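Local coordinates for protein geranyltranstransferase (Campylobacter jejuni, PDB 3NPK) that probably catalyses the condensation of geranyl diphosphate with isopentenyl diphosphate to give farnesyl diphosphate and pyrophosphate in isoprene biosynthesis, at residues H11-E14 and K15-K19; G93-L97 and H98-D102. All blocks are in the same frame, centred on the assembly; numbering follows the deposited sequence.

Overall arrangement
Both contacts are local. Each joins residues a few positions apart on one continuous stretch, and they follow in series, neither nested nor crossed. Neither closes a long loop; each only turns the chain at a helix end or start. Contact 1 ends helix 5-14 and starts the loop to helix 27-37. That loop packs on helices 27-37, 59-80 and 103-122, and Pro18 also meets Leu144 of the second subunit. The chain then runs through helices 27-37, 42-54 and 59-80 to the antiparallel hairpin of strands 90-91 and 94-95. Contact 2 leaves this hairpin and turns into helix 97-100, just ahead of helix 103-122. The two centres are about 20 Å apart. Helices 27-37 and 103-122 are touched from both contacts.

Contact 1 of 2, residues H11-E14 and K15-K19; sequences HHLE and KNLPK
Asn16 turns its amide back over the imidazole of His12 at the C-terminal end of helix 5-14. This is a helix terminus in the all-helical prenyl synthase fold, and the backbone departs from helical angles at Lys15. Asn16 ND2 sits 3.4 Å above the plane of the His12 ring, over its centre. The ring and amide planes are 35° apart. The same ND2 donates to His12 O at 2.8 Å, close to straight at 163°. That oxygen lies almost in the amide plane of Asn16. The bond, with the ring beneath ND2, probably limits rotation of the amide. On the ring, His12 NE2 is hydrogen-bonded to Asp64 on helix 59-80, so the imidazole is held from that side as well.

The backbone closes the last turn. Lys15 N donates to His11 O, and Asn16 N donates to Leu13 O at 3.0 Å. Lys15 CG stands between its own backbone N and carbonyl carbon (chi1 63°). This lays the aliphatic chain back along the helix end, where CG comes within 3.3 Å of His11 O. Lys15 CD then meets the His11 ring obliquely. Leu17 reaches back to Leu13. Its methyl CD2 packs against Leu13 CD2 at 3.8 Å, and its side chain also touches Ala32 and Lys36 of helix 27-37. One water links Glu14 O, 2.8 Å away, to the backbone N of Leu17, to which it is the acceptor.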
ATOM      1  N   HIS A  11      -1.136 -17.768  15.914  1.00 14.05           N
ATOM      2  CA  HIS A  11      -2.428 -18.390  15.668  1.00 15.73           C
ATOM      3  C   HIS A  11      -3.331 -17.428  14.874  1.00 14.87           C
ATOM      4  O   HIS A  11      -4.029 -17.835  13.941  1.00 14.80           O
ATOM      5  CB  HIS A  11      -3.054 -18.779  17.007  1.00 18.90           C
ATOM      6  CG  HIS A  11      -4.373 -19.471  16.889  1.00 24.63           C
ATOM      7  ND1 HIS A  11      -4.488 -20.814  16.601  1.00 27.81           N
ATOM      8  CD2 HIS A  11      -5.637 -19.010  17.049  1.00 27.26           C
ATOM      9  CE1 HIS A  11      -5.766 -21.149  16.574  1.00 28.20           C
ATOM     10  NE2 HIS A  11      -6.483 -20.072  16.843  1.00 28.31           N
ATOM     11  N   HIS A  12      -3.285 -16.143  15.217  1.00 12.71           N
ATOM     12  CA  HIS A  12      -4.097 -15.153  14.513  1.00 12.17           C
ATOM     13  C   HIS A  12      -3.678 -15.044  13.049  1.00 12.14           C
ATOM     14  O   HIS A  12      -4.519 -15.032  12.155  1.00 12.68           O
ATOM     15  CB  HIS A  12      -3.993 -13.795  15.206  1.00 12.58           C
ATOM     16  CG  HIS A  12      -4.954 -12.773  14.688  1.00 12.63           C
ATOM     17  ND1 HIS A  12      -6.290 -12.774  15.025  1.00 13.06           N
ATOM     18  CD2 HIS A  12      -4.777 -11.719  13.852  1.00 12.34           C
ATOM     19  CE1 HIS A  12      -6.890 -11.751  14.442  1.00 13.45           C
ATOM     20  NE2 HIS A  12      -5.998 -11.099  13.716  1.00 12.62           N
ATOM     21  N   LEU A  13      -2.369 -14.976  12.812  1.00 11.85           N
ATOM     22  CA  LEU A  13      -1.846 -14.884  11.456  1.00 12.91           C
ATOM     23  C   LEU A  13      -2.274 -16.102  10.645  1.00 13.58           C
ATOM     24  O   LEU A  13      -2.732 -15.977   9.509  1.00 13.32           O
ATOM     25  CB  LEU A  13      -0.318 -14.763  11.491  1.00 13.66           C
ATOM     26  CG  LEU A  13       0.432 -14.707  10.148  1.00 15.24           C
ATOM     27  CD1 LEU A  13       1.772 -13.978  10.303  1.00 17.03           C
ATOM     28  CD2 LEU A  13       0.657 -16.090   9.587  1.00 18.76           C
ATOM     29  N   GLU A  14      -2.153 -17.283  11.234  1.00 14.26           N
ATOM     30  CA  GLU A  14      -2.446 -18.490  10.480  1.00 16.60           C
ATOM     31  C   GLU A  14      -3.919 -18.623  10.072  1.00 15.70           C
ATOM     32  O   GLU A  14      -4.229 -19.275   9.077  1.00 17.81           O
ATOM     33  CB  GLU A  14      -1.910 -19.717  11.221  1.00 19.55           C
ATOM     34  CG  GLU A  14      -0.379 -19.691  11.222  1.00 23.24           C
ATOM     35  CD  GLU A  14       0.277 -20.873  11.900  1.00 29.15           C
ATOM     36  OE1 GLU A  14      -0.416 -21.627  12.609  1.00 31.28           O
ATOM     37  OE2 GLU A  14       1.508 -21.024  11.737  1.00 30.75           O
ATOM     38  N   LYS A  15      -4.827 -17.978  10.801  1.00 14.55           N
ATOM     39  CA  LYS A  15      -6.236 -18.020  10.408  1.00 15.57           C
ATOM     40  C   LYS A  15      -6.701 -16.759   9.677  1.00 14.37           C
ATOM     41  O   LYS A  15      -7.895 -16.585   9.408  1.00 16.20           O
ATOM     42  CB  LYS A  15      -7.130 -18.328  11.601  1.00 19.88           C
ATOM     43  CG  LYS A  15      -7.078 -17.297  12.676  1.00 22.66           C
ATOM     44  CD  LYS A  15      -7.538 -17.900  13.994  1.00 26.17           C
ATOM     45  CE  LYS A  15      -8.593 -17.036  14.613  1.00 29.67           C
ATOM     46  NZ  LYS A  15      -9.759 -17.001  13.684  1.00 30.61           N
ATOM     47  N   ASN A  16      -5.742 -15.898   9.337  1.00 12.91           N
ATOM     48  CA  ASN A  16      -6.031 -14.655   8.638  1.00 11.67           C
ATOM     49  C   ASN A  16      -5.125 -14.452   7.430  1.00 11.47           C
ATOM     50  O   ASN A  16      -4.767 -13.327   7.090  1.00 12.00           O
ATOM     51  CB  ASN A  16      -5.938 -13.467   9.609  1.00 11.44           C
ATOM     52  CG  ASN A  16      -7.159 -13.370  10.492  1.00 12.06           C
ATOM     53  OD1 ASN A  16      -8.223 -12.928  10.040  1.00 13.60           O
ATOM     54  ND2 ASN A  16      -7.034 -13.835  11.736  1.00 11.52           N
ATOM     55  N   LEU A  17      -4.752 -15.543   6.773  1.00 11.44           N
ATOM     56  CA  LEU A  17      -3.899 -15.416   5.602  1.00 11.68           C
ATOM     57  C   LEU A  17      -4.724 -14.784   4.488  1.00 12.24           C
ATOM     58  O   LEU A  17      -5.851 -15.203   4.227  1.00 14.98           O
ATOM     59  CB  LEU A  17      -3.387 -16.788   5.158  1.00 13.68           C
ATOM     60  CG  LEU A  17      -2.467 -17.442   6.190  1.00 14.20           C
ATOM     61  CD1 LEU A  17      -2.267 -18.932   5.855  1.00 15.35           C
ATOM     62  CD2 LEU A  17      -1.113 -16.703   6.292  1.00 14.49           C
ATOM     63  N   PRO A  18      -4.181 -13.756   3.837  1.00 12.64           N
ATOM     64  CA  PRO A  18      -4.956 -13.089   2.787  1.00 13.34           C
ATOM     65  C   PRO A  18      -5.145 -14.023   1.596  1.00 13.75           C
ATOM     66  O   PRO A  18      -4.205 -14.698   1.182  1.00 14.19           O
ATOM     67  CB  PRO A  18      -4.085 -11.885   2.388  1.00 15.84           C
ATOM     68  CG  PRO A  18      -2.800 -12.048   3.076  1.00 17.97           C
ATOM     69  CD  PRO A  18      -2.819 -13.216   3.990  1.00 13.87           C
ATOM     70  N   LYS A  19      -6.354 -14.076   1.064  1.00 13.59           N
ATOM     71  CA  LYS A  19      -6.613 -14.949  -0.079  1.00 14.38           C
ATOM     72  C   LYS A  19      -7.799 -14.427  -0.856  1.00 13.88           C
ATOM     73  O   LYS A  19      -8.630 -13.690  -0.314  1.00 14.56           O
ATOM     74  CB  LYS A  19      -6.876 -16.378   0.382  1.00 18.75           C
ATOM     75  CG  LYS A  19      -7.968 -16.481   1.410  1.00 22.92           C
ATOM     76  CD  LYS A  19      -8.001 -17.872   2.016  1.00 27.32           C
ATOM     77  CE  LYS A  19      -8.847 -17.906   3.273  1.00 30.17           C
ATOM     78  NZ  LYS A  19      -8.811 -19.251   3.909  1.00 31.77           N
TER
HETATM   79  O   HOH W   1      -2.046 -13.647   7.855  1.00 23.62           O
HETATM   80  O   HOH W   2      -5.850 -18.307   7.032  1.00 17.26           O

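Contact 2 of 2, residues G93-L97 and H98-D102; sequences GIPTL and HKSYD
Thr96 O accepts two backbone bonds, from Ser100 N and from Lys99 N. The Ser100 N bond is 3.0 Å long and the straighter of the two, with an N-H...O angle of 166°. The bond from Lys99 N is more bent, at 134°. Leu97 O takes Tyr101 N at 2.9 Å. Thr96 OG1 lies over one face of the His98 imidazole, offset toward its rim, with CE1 nearest at 3.2 Å. Threonine and histidine point the same way, side by side. His98 has CG between its backbone N and carbonyl carbon (chi1 60°), which swings the ring back beside Thr96. The hydroxyl OG1 of Thr96 also touches Lys99 CG, and it is hydrogen-bonded to Ala88 O, in the loop that leads into strand 90-91.

Thr96 holds the N-cap position of helix 97-100, but its side chain makes no capping bond. Thr96 alone separates strand 94-95 of the two-stranded hairpin from the short helix, and its backbone is hydrogen-bonded to Asp89. Leu97 faces helices 27-37 and 103-122 through Leu33, Ala106 and Val109. Leu97 CD2 meets the edge of the Tyr101 ring, near its plane, 3.9 Å from CD1. The same ring stacks with Phe26. At the outer side, Pro95 CB touches Ser100 OG at 3.5 Å. A water bridges that hydroxyl and Pro95 O, 2.7 Å from each. Asp102 is the N-cap of helix 103-122. Its side chain caps a backbone N in the first turn, and OD1 is also hydrogen-bonded to Thr105 OG1.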
ATOM      1  N   GLY A  93      14.270 -19.047   5.609  1.00 21.55           N
ATOM      2  CA  GLY A  93      14.524 -20.473   5.521  1.00 22.12           C
ATOM      3  C   GLY A  93      14.015 -21.165   4.268  1.00 22.24           C
ATOM      4  O   GLY A  93      14.208 -22.365   4.099  1.00 23.54           O
ATOM      5  N   ILE A  94      13.369 -20.415   3.386  1.00 21.15           N
ATOM      6  CA  ILE A  94      12.852 -20.970   2.140  1.00 20.47           C
ATOM      7  C   ILE A  94      13.326 -20.127   0.961  1.00 19.13           C
ATOM      8  O   ILE A  94      13.816 -19.015   1.152  1.00 18.98           O
ATOM      9  CB  ILE A  94      11.308 -21.009   2.148  1.00 21.60           C
ATOM     10  CG1 ILE A  94      10.712 -19.620   2.415  1.00 20.97           C
ATOM     11  CG2 ILE A  94      10.810 -21.998   3.196  1.00 23.25           C
ATOM     12  CD1 ILE A  94       9.241 -19.522   2.039  1.00 21.54           C
ATOM     13  N   PRO A  95      13.191 -20.653  -0.267  1.00 18.64           N
ATOM     14  CA  PRO A  95      13.508 -19.809  -1.426  1.00 16.83           C
ATOM     15  C   PRO A  95      12.626 -18.571  -1.463  1.00 15.68           C
ATOM     16  O   PRO A  95      11.491 -18.584  -1.002  1.00 16.91           O
ATOM     17  CB  PRO A  95      13.200 -20.714  -2.623  1.00 17.25           C
ATOM     18  CG  PRO A  95      13.387 -22.104  -2.088  1.00 18.49           C
ATOM     19  CD  PRO A  95      12.878 -22.039  -0.659  1.00 18.90           C
ATOM     20  N   THR A  96      13.164 -17.489  -1.995  1.00 14.67           N
ATOM     21  CA  THR A  96      12.373 -16.283  -2.186  1.00 14.63           C
ATOM     22  C   THR A  96      11.273 -16.490  -3.229  1.00 13.86           C
ATOM     23  O   THR A  96      11.343 -17.426  -4.047  1.00 14.64           O
ATOM     24  CB  THR A  96      13.280 -15.127  -2.588  1.00 15.65           C
ATOM     25  OG1 THR A  96      14.216 -15.612  -3.564  1.00 16.59           O
ATOM     26  CG2 THR A  96      14.036 -14.621  -1.367  1.00 16.52           C
ATOM     27  N   LEU A  97      10.246 -15.639  -3.200  1.00 13.62           N
ATOM     28  CA  LEU A  97       9.107 -15.821  -4.108  1.00 13.90           C
ATOM     29  C   LEU A  97       9.491 -15.757  -5.574  1.00 13.65           C
ATOM     30  O   LEU A  97       8.877 -16.415  -6.409  1.00 14.86           O
ATOM     31  CB  LEU A  97       8.003 -14.792  -3.852  1.00 14.90           C
ATOM     32  CG  LEU A  97       7.174 -14.999  -2.588  1.00 16.93           C
ATOM     33  CD1 LEU A  97       6.110 -13.906  -2.516  1.00 16.89           C
ATOM     34  CD2 LEU A  97       6.572 -16.392  -2.526  1.00 19.73           C
ATOM     35  N   HIS A  98      10.485 -14.943  -5.911  1.00 13.33           N
ATOM     36  CA  HIS A  98      10.821 -14.836  -7.323  1.00 13.75           C
ATOM     37  C   HIS A  98      11.580 -16.072  -7.803  1.00 14.10           C
ATOM     38  O   HIS A  98      11.644 -16.318  -9.001  1.00 16.45           O
ATOM     39  CB  HIS A  98      11.585 -13.544  -7.631  1.00 13.50           C
ATOM     40  CG  HIS A  98      12.871 -13.418  -6.893  1.00 13.37           C
ATOM     41  ND1 HIS A  98      12.949 -12.904  -5.617  1.00 13.62           N
ATOM     42  CD2 HIS A  98      14.132 -13.762  -7.240  1.00 14.01           C
ATOM     43  CE1 HIS A  98      14.208 -12.920  -5.217  1.00 13.37           C
ATOM     44  NE2 HIS A  98      14.945 -13.440  -6.183  1.00 14.46           N
ATOM     45  N   LYS A  99      12.140 -16.843  -6.873  1.00 12.96           N
ATOM     46  CA  LYS A  99      12.772 -18.119  -7.227  1.00 14.76           C
ATOM     47  C   LYS A  99      11.755 -19.259  -7.278  1.00 15.59           C
ATOM     48  O   LYS A  99      11.796 -20.090  -8.187  1.00 17.88           O
ATOM     49  CB  LYS A  99      13.876 -18.456  -6.227  1.00 16.81           C
ATOM     50  CG  LYS A  99      14.972 -17.387  -6.107  1.00 19.73           C
ATOM     51  CD  LYS A  99      15.783 -17.264  -7.377  1.00 22.81           C
ATOM     52  CE  LYS A  99      16.474 -18.583  -7.694  1.00 25.36           C
ATOM     53  NZ  LYS A  99      17.434 -18.468  -8.830  1.00 28.30           N
ATOM     54  N   SER A 100      10.850 -19.315  -6.304  1.00 14.97           N
ATOM     55  CA  SER A 100       9.838 -20.374  -6.279  1.00 16.39           C
ATOM     56  C   SER A 100       8.788 -20.203  -7.358  1.00 14.94           C
ATOM     57  O   SER A 100       8.287 -21.196  -7.907  1.00 15.98           O
ATOM     58  CB  SER A 100       9.142 -20.437  -4.924  1.00 19.07           C
ATOM     59  OG  SER A 100       9.991 -21.035  -3.967  1.00 21.58           O
ATOM     60  N   TYR A 101       8.434 -18.952  -7.636  1.00 14.66           N
ATOM     61  CA  TYR A 101       7.429 -18.631  -8.637  1.00 14.40           C
ATOM     62  C   TYR A 101       8.059 -17.872  -9.798  1.00 15.71           C
ATOM     63  O   TYR A 101       8.638 -18.487 -10.696  1.00 18.65           O
ATOM     64  CB  TYR A 101       6.259 -17.888  -7.991  1.00 13.58           C
ATOM     65  CG  TYR A 101       5.555 -18.768  -6.993  1.00 13.49           C
ATOM     66  CD1 TYR A 101       5.735 -18.598  -5.625  1.00 16.59           C
ATOM     67  CD2 TYR A 101       4.728 -19.803  -7.424  1.00 14.09           C
ATOM     68  CE1 TYR A 101       5.097 -19.431  -4.709  1.00 17.66           C
ATOM     69  CE2 TYR A 101       4.090 -20.633  -6.528  1.00 15.11           C
ATOM     70  CZ  TYR A 101       4.274 -20.448  -5.173  1.00 17.29           C
ATOM     71  OH  TYR A 101       3.628 -21.290  -4.284  1.00 20.76           O
ATOM     72  N   ASP A 102       7.978 -16.552  -9.773  1.00 14.59           N
ATOM     73  CA  ASP A 102       8.643 -15.716 -10.763  1.00 14.77           C
ATOM     74  C   ASP A 102       8.654 -14.274 -10.261  1.00 13.70           C
ATOM     75  O   ASP A 102       8.059 -13.974  -9.232  1.00 12.74           O
ATOM     76  CB  ASP A 102       7.971 -15.830 -12.145  1.00 17.04           C
ATOM     77  CG  ASP A 102       6.462 -15.626 -12.101  1.00 20.36           C
ATOM     78  OD1 ASP A 102       5.999 -14.740 -11.386  1.00 18.99           O
ATOM     79  OD2 ASP A 102       5.723 -16.349 -12.800  1.00 25.67           O
TER
HETATM   80  O   HOH W   3       9.824 -20.741  -1.283  1.00 26.76           O